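Local coordinates for protein glycoside hydrolase, GH17 family (Formosa sp. Hel1_33_131, PDB 6FCG) that probably hydrolyses internal beta-1,3-glucosidic linkages of the algal storage glucan laminarin, as an endo-laminarinase of glycoside hydrolase family 17, at residues K48-Y54 and I83-Y89; N168-W174 and S209-S215; T242-D247 and Y280-Q284; H302-W308 and N344-F350. All coordinates share one frame; numbering follows the deposited sequence.

Interaction 1: residues K48-Y54 and I83-Y89; sequences KYLAISY and IRILRTY
Backbone hydrogen bonds tie L50, I52 and Y54 to strand 83-87, whose axis passes 4.8 Å from that of strand 50-53 at an angle of 24°. R84 N donates to L50 O at 2.9 Å, I52 N to I85 O and Y54 N to R87 O; the bonds from I85 N to L50 O and from R87 N to I52 O are weak. The carbonyls of L50, I52 and I85 also take CA-H...O contacts, as from A51 CA to I85 O at 3.3 Å. Bridges A51-I85, I52-L86 and S53-R87 establish parallel pairing.

Apolar contacts cover both sides of the pair. I52 CG2 meets I83 CG2 at 3.6 Å, the two branched chains running nearly perpendicular. With CG1 of I52 anti to its backbone N (chi1 -161°), CG2 also packs on L86 CB. On the other side A51 CB rests 3.6 Å from I85 CG2.

Y49 meets R84 through the aliphatic root of the arginine: Y49 CD2 lies 3.8 Å from R84 CB, while ring and guanidinium planes stand 82° apart. A bend at the second torsion returns R84 NH1 to I83 O at 3.0 Å, above that carbonyl's plane; H79 O is a further acceptor. An alanine at R84 would keep the CB contact with Y49 but would probably leave the I83 and H79 carbonyls without this donor.

Helix 68-80, the crossover of this beta-alpha-beta unit, packs on Y54 and L86; strand 116-121 bonds the far edge of 83-87, and S53 pairs with Y349 beyond strand 50-53.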
# COMPACT_ATOMS: atom_id res chain seq x y z
N LYS A 48 -33.46 18.91 -34.21
CA LYS A 48 -32.89 19.79 -35.24
C LYS A 48 -31.98 20.88 -34.67
O LYS A 48 -31.25 21.49 -35.42
CB LYS A 48 -34.00 20.43 -36.07
CG LYS A 48 -34.72 19.42 -36.94
CD LYS A 48 -35.98 20.01 -37.56
CE LYS A 48 -36.99 18.92 -37.89
NZ LYS A 48 -37.91 19.37 -38.96
N TYR A 49 -32.07 21.14 -33.36
CA TYR A 49 -31.21 22.11 -32.64
C TYR A 49 -30.37 21.46 -31.51
O TYR A 49 -30.64 21.66 -30.30
CB TYR A 49 -32.08 23.25 -32.07
CG TYR A 49 -32.98 23.93 -33.07
CD1 TYR A 49 -34.26 23.46 -33.34
CD2 TYR A 49 -32.54 25.09 -33.76
CE1 TYR A 49 -35.08 24.09 -34.26
CE2 TYR A 49 -33.36 25.73 -34.68
CZ TYR A 49 -34.61 25.23 -34.93
OH TYR A 49 -35.41 25.88 -35.82
N LEU A 50 -29.38 20.67 -31.91
CA LEU A 50 -28.49 19.98 -30.95
C LEU A 50 -27.74 20.99 -30.10
O LEU A 50 -27.28 22.01 -30.61
CB LEU A 50 -27.46 19.09 -31.64
CG LEU A 50 -27.98 17.81 -32.31
CD1 LEU A 50 -26.83 17.06 -32.99
CD2 LEU A 50 -28.72 16.88 -31.36
N ALA A 51 -27.67 20.69 -28.80
CA ALA A 51 -27.05 21.57 -27.81
C ALA A 51 -25.68 21.06 -27.40
O ALA A 51 -25.40 19.86 -27.55
CB ALA A 51 -27.95 21.67 -26.59
N ILE A 52 -24.88 21.97 -26.86
CA ILE A 52 -23.56 21.67 -26.33
C ILE A 52 -23.18 22.68 -25.25
O ILE A 52 -23.56 23.85 -25.34
CB ILE A 52 -22.50 21.66 -27.47
CG1 ILE A 52 -21.23 20.93 -27.08
CG2 ILE A 52 -22.12 23.06 -27.92
CD1 ILE A 52 -20.77 19.94 -28.13
N SER A 53 -22.39 22.26 -24.26
CA SER A 53 -21.70 23.21 -23.38
C SER A 53 -20.41 23.72 -24.08
O SER A 53 -19.66 22.91 -24.68
CB SER A 53 -21.38 22.57 -22.03
OG SER A 53 -22.58 22.37 -21.30
N TYR A 54 -20.14 25.02 -24.00
CA TYR A 54 -19.02 25.62 -24.75
C TYR A 54 -18.16 26.61 -23.98
O TYR A 54 -18.64 27.49 -23.27
CB TYR A 54 -19.50 26.27 -26.05
CG TYR A 54 -18.41 27.03 -26.78
CD1 TYR A 54 -17.50 26.37 -27.57
CD2 TYR A 54 -18.24 28.40 -26.62
CE1 TYR A 54 -16.47 27.04 -28.22
CE2 TYR A 54 -17.22 29.09 -27.25
CZ TYR A 54 -16.33 28.40 -28.04
OH TYR A 54 -15.34 29.10 -28.68
N ILE A 83 -24.57 21.64 -34.42
CA ILE A 83 -24.84 22.28 -33.13
C ILE A 83 -25.54 23.59 -33.45
O ILE A 83 -25.05 24.37 -34.29
CB ILE A 83 -23.55 22.56 -32.32
CG1 ILE A 83 -22.68 21.30 -32.13
CG2 ILE A 83 -23.87 23.24 -31.01
CD1 ILE A 83 -23.21 20.24 -31.21
N ARG A 84 -26.66 23.85 -32.80
CA ARG A 84 -27.39 25.12 -32.96
C ARG A 84 -27.63 25.91 -31.70
O ARG A 84 -28.12 27.04 -31.76
CB ARG A 84 -28.75 24.85 -33.63
CG ARG A 84 -28.68 24.28 -35.05
CD ARG A 84 -28.08 25.29 -36.03
NE ARG A 84 -27.94 24.74 -37.37
CZ ARG A 84 -26.86 24.14 -37.86
NH1 ARG A 84 -25.74 24.00 -37.15
NH2 ARG A 84 -26.90 23.69 -39.11
N ILE A 85 -27.34 25.34 -30.54
CA ILE A 85 -27.44 26.12 -29.30
C ILE A 85 -26.29 25.79 -28.38
O ILE A 85 -25.90 24.63 -28.24
CB ILE A 85 -28.84 25.98 -28.64
CG1 ILE A 85 -28.89 26.80 -27.36
CG2 ILE A 85 -29.19 24.52 -28.36
CD1 ILE A 85 -30.30 27.09 -26.91
N LEU A 86 -25.69 26.83 -27.81
CA LEU A 86 -24.64 26.61 -26.84
C LEU A 86 -24.93 27.25 -25.50
O LEU A 86 -25.82 28.07 -25.36
CB LEU A 86 -23.24 26.90 -27.41
CG LEU A 86 -23.03 28.15 -28.18
CD1 LEU A 86 -22.61 29.28 -27.28
CD2 LEU A 86 -21.94 27.98 -29.20
N ARG A 87 -24.18 26.78 -24.51
CA ARG A 87 -24.29 27.15 -23.12
C ARG A 87 -23.01 27.76 -22.60
O ARG A 87 -21.91 27.32 -22.93
CB ARG A 87 -24.49 25.88 -22.33
CG ARG A 87 -25.07 26.13 -21.00
CD ARG A 87 -25.02 24.91 -20.12
NE ARG A 87 -25.08 25.44 -18.77
CZ ARG A 87 -24.68 24.82 -17.68
NH1 ARG A 87 -24.24 23.56 -17.72
NH2 ARG A 87 -24.75 25.49 -16.53
N THR A 88 -23.17 28.70 -21.70
CA THR A 88 -22.11 29.54 -21.19
C THR A 88 -22.26 29.68 -19.66
O THR A 88 -23.35 29.38 -19.12
CB THR A 88 -22.20 30.88 -21.95
OG1 THR A 88 -21.06 31.00 -22.83
CG2 THR A 88 -22.33 32.10 -21.03
N TYR A 89 -21.20 30.09 -18.97
CA TYR A 89 -21.18 29.93 -17.48
C TYR A 89 -21.18 31.21 -16.64
O TYR A 89 -21.79 31.25 -15.56
CB TYR A 89 -20.03 29.01 -17.07
CG TYR A 89 -20.30 27.59 -17.47
CD1 TYR A 89 -19.97 27.14 -18.74
CD2 TYR A 89 -20.92 26.70 -16.59
CE1 TYR A 89 -20.28 25.85 -19.15
CE2 TYR A 89 -21.20 25.39 -16.97
CZ TYR A 89 -20.88 24.97 -18.25
OH TYR A 89 -21.14 23.68 -18.64

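Interaction 2: residues N168-W174 and S209-S215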
# COMPACT_ATOMS: atom_id res chain seq x y z
N ASN A 168 -24.88 28.04 -11.69
CA ASN A 168 -24.39 26.79 -12.19
C ASN A 168 -23.90 25.91 -11.05
O ASN A 168 -22.78 26.11 -10.51
CB ASN A 168 -23.24 26.98 -13.19
CG ASN A 168 -22.66 25.65 -13.64
OD1 ASN A 168 -23.32 24.90 -14.33
ND2 ASN A 168 -21.46 25.34 -13.24
N GLU A 169 -24.72 24.93 -10.72
CA GLU A 169 -24.47 24.04 -9.58
C GLU A 169 -24.36 24.86 -8.30
O GLU A 169 -23.65 24.49 -7.36
CB GLU A 169 -23.24 23.13 -9.82
CG GLU A 169 -23.54 22.02 -10.81
CD GLU A 169 -22.34 21.15 -11.18
OE1 GLU A 169 -21.34 21.24 -10.45
OE2 GLU A 169 -22.37 20.40 -12.18
N ALA A 170 -25.10 25.95 -8.26
CA ALA A 170 -24.97 26.88 -7.18
C ALA A 170 -25.69 26.45 -5.90
O ALA A 170 -25.47 27.06 -4.88
CB ALA A 170 -25.41 28.27 -7.63
N MET A 171 -26.57 25.46 -5.99
CA MET A 171 -27.33 24.95 -4.83
C MET A 171 -26.82 23.62 -4.30
O MET A 171 -27.17 23.23 -3.19
CB MET A 171 -28.81 24.77 -5.19
CG MET A 171 -29.53 26.08 -5.49
SD MET A 171 -31.28 25.88 -5.93
CE MET A 171 -31.10 25.07 -7.51
N VAL A 172 -25.98 22.94 -5.06
CA VAL A 172 -25.53 21.62 -4.62
C VAL A 172 -24.59 21.76 -3.39
O VAL A 172 -23.64 22.55 -3.41
CB VAL A 172 -24.86 20.84 -5.79
CG1 VAL A 172 -23.40 21.25 -6.03
CG2 VAL A 172 -24.95 19.35 -5.55
N LYS A 173 -24.86 20.98 -2.35
CA LYS A 173 -24.22 21.18 -1.04
C LYS A 173 -22.72 20.83 -1.00
O LYS A 173 -22.02 21.26 -0.11
CB LYS A 173 -24.92 20.38 0.04
CG LYS A 173 -26.43 20.62 0.15
CD LYS A 173 -26.81 22.01 0.57
CE LYS A 173 -28.30 22.09 0.87
NZ LYS A 173 -28.70 23.52 0.93
N TRP A 174 -22.25 20.05 -1.97
CA TRP A 174 -20.84 19.75 -2.13
C TRP A 174 -20.02 20.79 -2.91
O TRP A 174 -18.81 20.68 -2.97
CB TRP A 174 -20.61 18.33 -2.71
CG TRP A 174 -21.39 17.91 -3.97
CD1 TRP A 174 -22.41 17.00 -4.02
CD2 TRP A 174 -21.15 18.33 -5.35
NE1 TRP A 174 -22.84 16.84 -5.33
CE2 TRP A 174 -22.08 17.63 -6.16
CE3 TRP A 174 -20.25 19.24 -5.96
CZ2 TRP A 174 -22.13 17.81 -7.51
CZ3 TRP A 174 -20.30 19.41 -7.31
CH2 TRP A 174 -21.24 18.72 -8.08
N SER A 209 -32.40 27.53 -13.77
CA SER A 209 -31.14 27.40 -13.04
C SER A 209 -30.54 26.08 -13.46
O SER A 209 -31.27 25.12 -13.64
CB SER A 209 -31.37 27.42 -11.54
OG SER A 209 -30.13 27.44 -10.84
N SER A 210 -29.23 26.04 -13.66
CA SER A 210 -28.61 24.80 -14.10
C SER A 210 -27.91 24.18 -12.90
O SER A 210 -27.03 24.79 -12.29
CB SER A 210 -27.67 25.06 -15.29
OG SER A 210 -27.64 23.93 -16.15
N ASP A 211 -28.33 22.98 -12.54
CA ASP A 211 -27.86 22.38 -11.30
C ASP A 211 -27.91 20.85 -11.32
O ASP A 211 -28.56 20.24 -12.18
CB ASP A 211 -28.66 22.96 -10.11
CG ASP A 211 -27.80 23.14 -8.84
OD1 ASP A 211 -27.07 22.19 -8.47
OD2 ASP A 211 -27.86 24.25 -8.23
N ASN A 212 -27.21 20.27 -10.36
CA ASN A 212 -27.20 18.83 -10.13
C ASN A 212 -28.59 18.28 -9.84
O ASN A 212 -29.41 18.93 -9.21
CB ASN A 212 -26.32 18.55 -8.91
CG ASN A 212 -26.10 17.08 -8.68
OD1 ASN A 212 -26.76 16.45 -7.83
ND2 ASN A 212 -25.13 16.51 -9.40
N PHE A 213 -28.82 17.07 -10.28
CA PHE A 213 -30.09 16.41 -10.08
C PHE A 213 -30.58 16.47 -8.64
O PHE A 213 -31.77 16.57 -8.40
CB PHE A 213 -30.01 14.94 -10.55
CG PHE A 213 -29.31 14.04 -9.60
CD1 PHE A 213 -27.94 14.00 -9.53
CD2 PHE A 213 -30.04 13.22 -8.74
CE1 PHE A 213 -27.29 13.15 -8.65
CE2 PHE A 213 -29.41 12.37 -7.85
CZ PHE A 213 -28.04 12.34 -7.81
N ALA A 214 -29.66 16.34 -7.69
CA ALA A 214 -30.02 16.35 -6.27
C ALA A 214 -30.54 17.72 -5.83
O ALA A 214 -31.45 17.81 -5.01
CB ALA A 214 -28.82 15.91 -5.42
N SER A 215 -29.96 18.77 -6.37
CA SER A 215 -30.41 20.14 -6.07
C SER A 215 -31.83 20.42 -6.53
O SER A 215 -32.54 21.20 -5.94
CB SER A 215 -29.48 21.16 -6.74
OG SER A 215 -28.14 20.92 -6.37
O HOH W 1 -23.02 17.94 -11.35
O HOH W 2 -27.41 26.58 -9.87
O HOH W 3 -25.25 15.35 -5.70
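M171 and V172 fold over the carboxylate of D211, which holds this turn to strand 206-212. D211 OD2 accepts M171 N at 2.9 Å on its syn lone pair and also accepts a hydrogen bond from water 2. D211 OD1 uses its anti lone pair for N212 N, while S215 OG donates to it at 2.7 Å from 65° out of the carboxylate plane. Three protein donors and a water thus fix the rotation of the group. With an alanine at D211, M171 N and the S215 hydroxyl would lose their acceptor, and the 169-172 turn would probably be less firmly placed.

M171 bends at its last torsion (chi3 -68°), which curls CE back to 3.4 Å from D211 OD2. V172 CG2, anti to its backbone N, touches N212 CB at 3.7 Å and also lies over the rim of one face of the W174 indole. N212 ND2 approaches the edge of that indole, 3.8 Å from W174 CZ2, with amide and ring planes 79° apart. N212 OD1 caps A214 N at 2.9 Å, and water 3 joins it to W174 NE1.

E169 N donates to S210 O at 2.8 Å. E169 OE2 bonds H241 and, through water 1, N212 ND2. The arrangement joins the C-terminal ends of two adjacent parallel strands of a TIM barrel, the end at which glycosidases of this fold build their active-site cleft.

Interaction 3: residues T242-D247 and Y280-Q284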
# COMPACT_ATOMS: atom_id res chain seq x y z
N THR A 242 -26.24 15.44 -14.59
CA THR A 242 -25.98 14.09 -14.10
C THR A 242 -24.66 13.59 -14.65
O THR A 242 -24.39 13.75 -15.83
CB THR A 242 -27.12 13.12 -14.47
OG1 THR A 242 -26.75 11.79 -14.12
CG2 THR A 242 -27.44 13.18 -15.95
N TYR A 243 -23.84 12.97 -13.79
CA TYR A 243 -22.46 12.59 -14.14
C TYR A 243 -22.06 11.18 -13.73
O TYR A 243 -21.33 10.98 -12.77
CB TYR A 243 -21.48 13.62 -13.56
CG TYR A 243 -21.16 14.78 -14.50
CD1 TYR A 243 -20.23 14.61 -15.53
CD2 TYR A 243 -21.79 16.02 -14.36
CE1 TYR A 243 -19.94 15.65 -16.39
CE2 TYR A 243 -21.51 17.08 -15.22
CZ TYR A 243 -20.59 16.89 -16.23
OH TYR A 243 -20.26 17.91 -17.08
N PRO A 244 -22.54 10.18 -14.48
CA PRO A 244 -22.10 8.80 -14.24
C PRO A 244 -20.56 8.66 -14.20
O PRO A 244 -20.07 7.91 -13.36
CB PRO A 244 -22.70 8.01 -15.43
CG PRO A 244 -23.71 8.88 -16.04
CD PRO A 244 -23.70 10.23 -15.40
N MET A 245 -19.84 9.34 -15.11
CA MET A 245 -18.37 9.19 -15.16
C MET A 245 -17.76 9.40 -13.78
O MET A 245 -16.98 8.61 -13.32
CB MET A 245 -17.73 10.15 -16.14
CG MET A 245 -16.27 9.83 -16.43
SD MET A 245 -15.18 11.26 -16.41
CE MET A 245 -15.26 11.82 -14.72
N HIS A 246 -18.16 10.48 -13.13
CA HIS A 246 -17.69 10.76 -11.78
C HIS A 246 -18.10 9.69 -10.79
O HIS A 246 -17.33 9.35 -9.92
CB HIS A 246 -18.15 12.14 -11.32
CG HIS A 246 -17.42 13.24 -12.00
ND1 HIS A 246 -18.02 14.10 -12.89
CD2 HIS A 246 -16.12 13.60 -11.95
CE1 HIS A 246 -17.12 14.96 -13.34
NE2 HIS A 246 -15.96 14.67 -12.78
N ASP A 247 -19.32 9.19 -10.92
CA ASP A 247 -19.81 8.18 -10.02
C ASP A 247 -19.15 6.82 -10.22
O ASP A 247 -19.14 6.02 -9.29
CB ASP A 247 -21.35 8.12 -10.04
CG ASP A 247 -21.99 9.30 -9.30
OD1 ASP A 247 -21.30 10.00 -8.54
OD2 ASP A 247 -23.21 9.52 -9.45
N TYR A 280 -27.98 4.84 -15.70
CA TYR A 280 -27.80 5.52 -14.44
C TYR A 280 -28.18 7.00 -14.55
O TYR A 280 -28.84 7.54 -13.69
CB TYR A 280 -26.34 5.37 -14.04
CG TYR A 280 -25.98 5.87 -12.69
CD1 TYR A 280 -26.17 5.06 -11.56
CD2 TYR A 280 -25.40 7.11 -12.53
CE1 TYR A 280 -25.82 5.51 -10.30
CE2 TYR A 280 -25.03 7.58 -11.28
CZ TYR A 280 -25.24 6.78 -10.16
OH TYR A 280 -24.88 7.26 -8.92
N ALA A 281 -27.72 7.65 -15.62
CA ALA A 281 -28.06 9.05 -15.91
C ALA A 281 -29.55 9.24 -16.12
O ALA A 281 -30.14 10.20 -15.62
CB ALA A 281 -27.29 9.58 -17.13
N VAL A 282 -30.14 8.31 -16.85
CA VAL A 282 -31.56 8.36 -17.10
C VAL A 282 -32.32 8.31 -15.76
O VAL A 282 -33.28 9.06 -15.56
CB VAL A 282 -32.04 7.23 -18.05
CG1 VAL A 282 -33.54 7.33 -18.28
CG2 VAL A 282 -31.33 7.28 -19.40
N SER A 283 -31.90 7.43 -14.86
CA SER A 283 -32.53 7.29 -13.54
C SER A 283 -32.48 8.55 -12.72
O SER A 283 -33.47 8.88 -12.04
CB SER A 283 -31.87 6.18 -12.70
OG SER A 283 -32.43 4.93 -13.02
N GLN A 284 -31.33 9.23 -12.76
CA GLN A 284 -31.16 10.49 -12.03
C GLN A 284 -32.05 11.59 -12.60
O GLN A 284 -32.68 12.33 -11.84
CB GLN A 284 -29.69 10.92 -11.99
CG GLN A 284 -28.86 9.96 -11.18
CD GLN A 284 -27.49 10.47 -10.81
OE1 GLN A 284 -26.86 11.30 -11.51
NE2 GLN A 284 -27.00 9.99 -9.67
O HOH W 4 -24.79 10.69 -7.69
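T242 and A281 bring the two backbones together, their CA atoms 5.7 Å apart. T242 is still extended; Y243 is the N-cap of a helix whose first turn is marked by the bond from D247 N to Y243 O. Segment 280-284 lies within the long helix 266-294, and Q284 N bonds Y280 O one turn back, which puts Y280, A281 and Q284 on the side turned to T242, P244 and D247.

The T242 hydroxyl donates to Q284 OE1 at 2.7 Å, tilted 23° from the amide carbonyl plane. T242 OG1 stands anti to its backbone N (chi1 173°), a setting that also lays CG2 against A281 CB at 3.8 Å. P244 CG meets the same methyl, A281 CB, also at 3.8 Å, while P244 CB approaches Y280 CD2 at 4.1 Å.

Y280 OH donates to D247 OD2 at 2.9 Å. It comes from above the carboxylate plane, and D247 OD2 itself sits at the tyrosine ring's edge, with the two planes 88° apart. Water 4 donates to D247 OD2 at 2.6 Å and accepts from Q284 NE2, so both ends of the Q284 amide are engaged. N251 bonds Y280 OH as well, and F254 stacks on the Y280 ring.

This is a beta-alpha-beta unit of the TIM barrel: the chain leaves strand 238-241, forms the short helix 244-250 in the strand-end loop, and returns along helix 266-294 toward strand 301-305.

Interaction 4: residues H302-W308 and N344-F350; sequences HIGETGW and NMSCFYF
I303 and C347 form a single backbone bridge beside the last strand, 301-305, of the parallel TIM-barrel sheet, where segment 344-350 takes the place of a further strand and passes on to S53 through Y349. I303 N donates to S346 O at 3.0 Å, and F348 N to I303 O at 2.9 Å. F348 then centres an inverse gamma turn, after which F350 N bonds T306 O at 2.7 Å in a shifted register.

Y349 can be followed outward. At CB the first torsion sets CG anti to the backbone N (chi1 179°), carrying the ring alongside 306-308. CG and CD1 face the T306 carbonyl, whose O stands over the rim of one ring face, 3.4 Å from Y349 CD1. CE1 and CZ run on to G307, both near its CA, with Y349 CE1 at 3.8 Å from G307 CA. At the tip OH accepts a weak bond from W308 N.

The E305 chain runs alongside the F350 ring in the same direction, with E305 CG 3.8 Å from F350 CD1 and carboxylate and ring planes 32° apart. That carboxylate is engaged by R87, Y89 and Y243. C347 SG packs on both T306 CG2 and I303 CG2. H302 ND1 accepts S346 N at 3.1 Å, from 28° out of the imidazole plane, while N344 O lies at the ring's edge, 3.7 Å from H302 CE1.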
# COMPACT_ATOMS: atom_id res chain seq x y z
N HIS A 302 -34.69 19.50 -19.05
CA HIS A 302 -33.61 19.33 -20.03
C HIS A 302 -32.28 19.04 -19.35
O HIS A 302 -32.07 19.41 -18.20
CB HIS A 302 -33.54 20.55 -20.94
CG HIS A 302 -34.79 20.72 -21.74
ND1 HIS A 302 -35.13 19.85 -22.75
CD2 HIS A 302 -35.83 21.58 -21.64
CE1 HIS A 302 -36.30 20.18 -23.26
NE2 HIS A 302 -36.75 21.23 -22.60
N ILE A 303 -31.38 18.36 -20.05
CA ILE A 303 -30.07 18.06 -19.50
C ILE A 303 -29.13 19.23 -19.78
O ILE A 303 -28.70 19.45 -20.91
CB ILE A 303 -29.50 16.73 -20.03
CG1 ILE A 303 -30.50 15.58 -19.78
CG2 ILE A 303 -28.15 16.42 -19.37
CD1 ILE A 303 -30.95 15.41 -18.33
N GLY A 304 -28.81 19.95 -18.73
CA GLY A 304 -27.89 21.07 -18.81
C GLY A 304 -26.42 20.71 -18.81
O GLY A 304 -25.59 21.54 -19.20
N GLU A 305 -26.07 19.53 -18.31
CA GLU A 305 -24.69 19.13 -18.27
C GLU A 305 -24.55 17.63 -18.03
O GLU A 305 -25.08 17.09 -17.08
CB GLU A 305 -23.89 19.95 -17.23
CG GLU A 305 -22.43 20.23 -17.63
CD GLU A 305 -21.63 20.95 -16.55
OE1 GLU A 305 -20.71 20.32 -15.95
OE2 GLU A 305 -21.91 22.15 -16.27
N THR A 306 -23.82 16.97 -18.92
CA THR A 306 -23.26 15.65 -18.66
C THR A 306 -22.09 15.44 -19.62
O THR A 306 -22.04 16.06 -20.68
CB THR A 306 -24.30 14.53 -18.79
OG1 THR A 306 -23.73 13.31 -18.30
CG2 THR A 306 -24.72 14.33 -20.25
N GLY A 307 -21.18 14.55 -19.27
CA GLY A 307 -19.98 14.34 -20.06
C GLY A 307 -19.12 13.20 -19.55
O GLY A 307 -19.30 12.72 -18.45
N TRP A 308 -18.18 12.77 -20.38
CA TRP A 308 -17.30 11.65 -20.07
C TRP A 308 -15.90 11.92 -20.65
O TRP A 308 -15.72 11.90 -21.85
CB TRP A 308 -17.91 10.39 -20.69
CG TRP A 308 -17.38 9.13 -20.20
CD1 TRP A 308 -16.16 8.58 -20.49
CD2 TRP A 308 -18.04 8.21 -19.34
NE1 TRP A 308 -16.02 7.37 -19.85
CE2 TRP A 308 -17.15 7.13 -19.13
CE3 TRP A 308 -19.28 8.18 -18.72
CZ2 TRP A 308 -17.48 6.04 -18.34
CZ3 TRP A 308 -19.61 7.11 -17.93
CH2 TRP A 308 -18.71 6.04 -17.75
N ASN A 344 -37.27 13.83 -26.17
CA ASN A 344 -37.39 15.28 -26.47
C ASN A 344 -36.78 16.20 -25.39
O ASN A 344 -37.42 17.10 -24.88
CB ASN A 344 -38.86 15.64 -26.83
CG ASN A 344 -39.40 14.89 -28.07
OD1 ASN A 344 -39.00 15.05 -29.28
ND2 ASN A 344 -40.37 14.05 -27.78
N MET A 345 -35.53 15.92 -25.06
CA MET A 345 -34.72 16.77 -24.21
C MET A 345 -33.54 17.30 -25.02
O MET A 345 -32.96 16.60 -25.84
CB MET A 345 -34.20 15.99 -22.99
CG MET A 345 -35.27 15.46 -22.05
SD MET A 345 -34.70 14.34 -20.74
CE MET A 345 -36.11 14.57 -19.69
N SER A 346 -33.21 18.57 -24.82
CA SER A 346 -31.90 19.08 -25.12
C SER A 346 -30.85 18.49 -24.17
O SER A 346 -31.12 18.16 -23.00
CB SER A 346 -31.91 20.62 -25.06
OG SER A 346 -32.58 21.17 -26.19
N CYS A 347 -29.66 18.31 -24.69
CA CYS A 347 -28.53 17.96 -23.88
C CYS A 347 -27.36 18.88 -24.23
O CYS A 347 -26.77 18.74 -25.30
CB CYS A 347 -28.12 16.50 -24.10
SG CYS A 347 -26.69 16.09 -23.07
N PHE A 348 -27.01 19.76 -23.29
CA PHE A 348 -25.87 20.65 -23.46
C PHE A 348 -24.64 19.85 -23.06
O PHE A 348 -24.11 20.02 -21.98
CB PHE A 348 -26.05 21.90 -22.62
CG PHE A 348 -27.15 22.82 -23.11
CD1 PHE A 348 -28.49 22.56 -22.82
CD2 PHE A 348 -26.85 23.93 -23.89
CE1 PHE A 348 -29.48 23.40 -23.29
CE2 PHE A 348 -27.83 24.76 -24.35
CZ PHE A 348 -29.15 24.51 -24.05
N TYR A 349 -24.18 18.98 -23.96
CA TYR A 349 -23.21 17.97 -23.61
C TYR A 349 -21.89 18.66 -23.25
O TYR A 349 -21.49 19.66 -23.89
CB TYR A 349 -23.06 16.95 -24.76
CG TYR A 349 -22.02 15.88 -24.44
CD1 TYR A 349 -22.39 14.75 -23.79
CD2 TYR A 349 -20.69 16.03 -24.80
CE1 TYR A 349 -21.47 13.79 -23.47
CE2 TYR A 349 -19.76 15.09 -24.48
CZ TYR A 349 -20.17 13.95 -23.82
OH TYR A 349 -19.26 12.97 -23.50
N PHE A 350 -21.20 18.13 -22.24
CA PHE A 350 -19.94 18.69 -21.80
C PHE A 350 -18.74 17.90 -22.35
O PHE A 350 -18.52 16.73 -21.95
CB PHE A 350 -19.87 18.75 -20.28
CG PHE A 350 -18.90 19.75 -19.79
CD1 PHE A 350 -19.28 21.07 -19.66
CD2 PHE A 350 -17.58 19.41 -19.57
CE1 PHE A 350 -18.37 22.05 -19.29
CE2 PHE A 350 -16.66 20.39 -19.20
CZ PHE A 350 -17.06 21.72 -19.06

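In the fold
Interactions 1, 2 and 4 are buried and reach the same parallel sheet; interaction 3, partly buried, joins the end of strand 238-241 and the short helix after it to helix 266-294. Interactions 1 and 4, centres 9 Å apart, meet where S53 bonds Y349 and F348, so that segment 344-350 bridges the first strand, 50-53, and the last, 301-305. Both rely on backbone pairing with apolar cover, whereas interaction 2 relies on one carboxylate and waters, and interaction 3 on side-chain hydrogen bonds. E305 (interaction 4) is shared: R87 (interaction 1) forms a salt bridge and Y243 (interaction 3) a hydrogen bond. R87 also bonds N168 of interaction 2, whose F213 packs against Q284 of interaction 3.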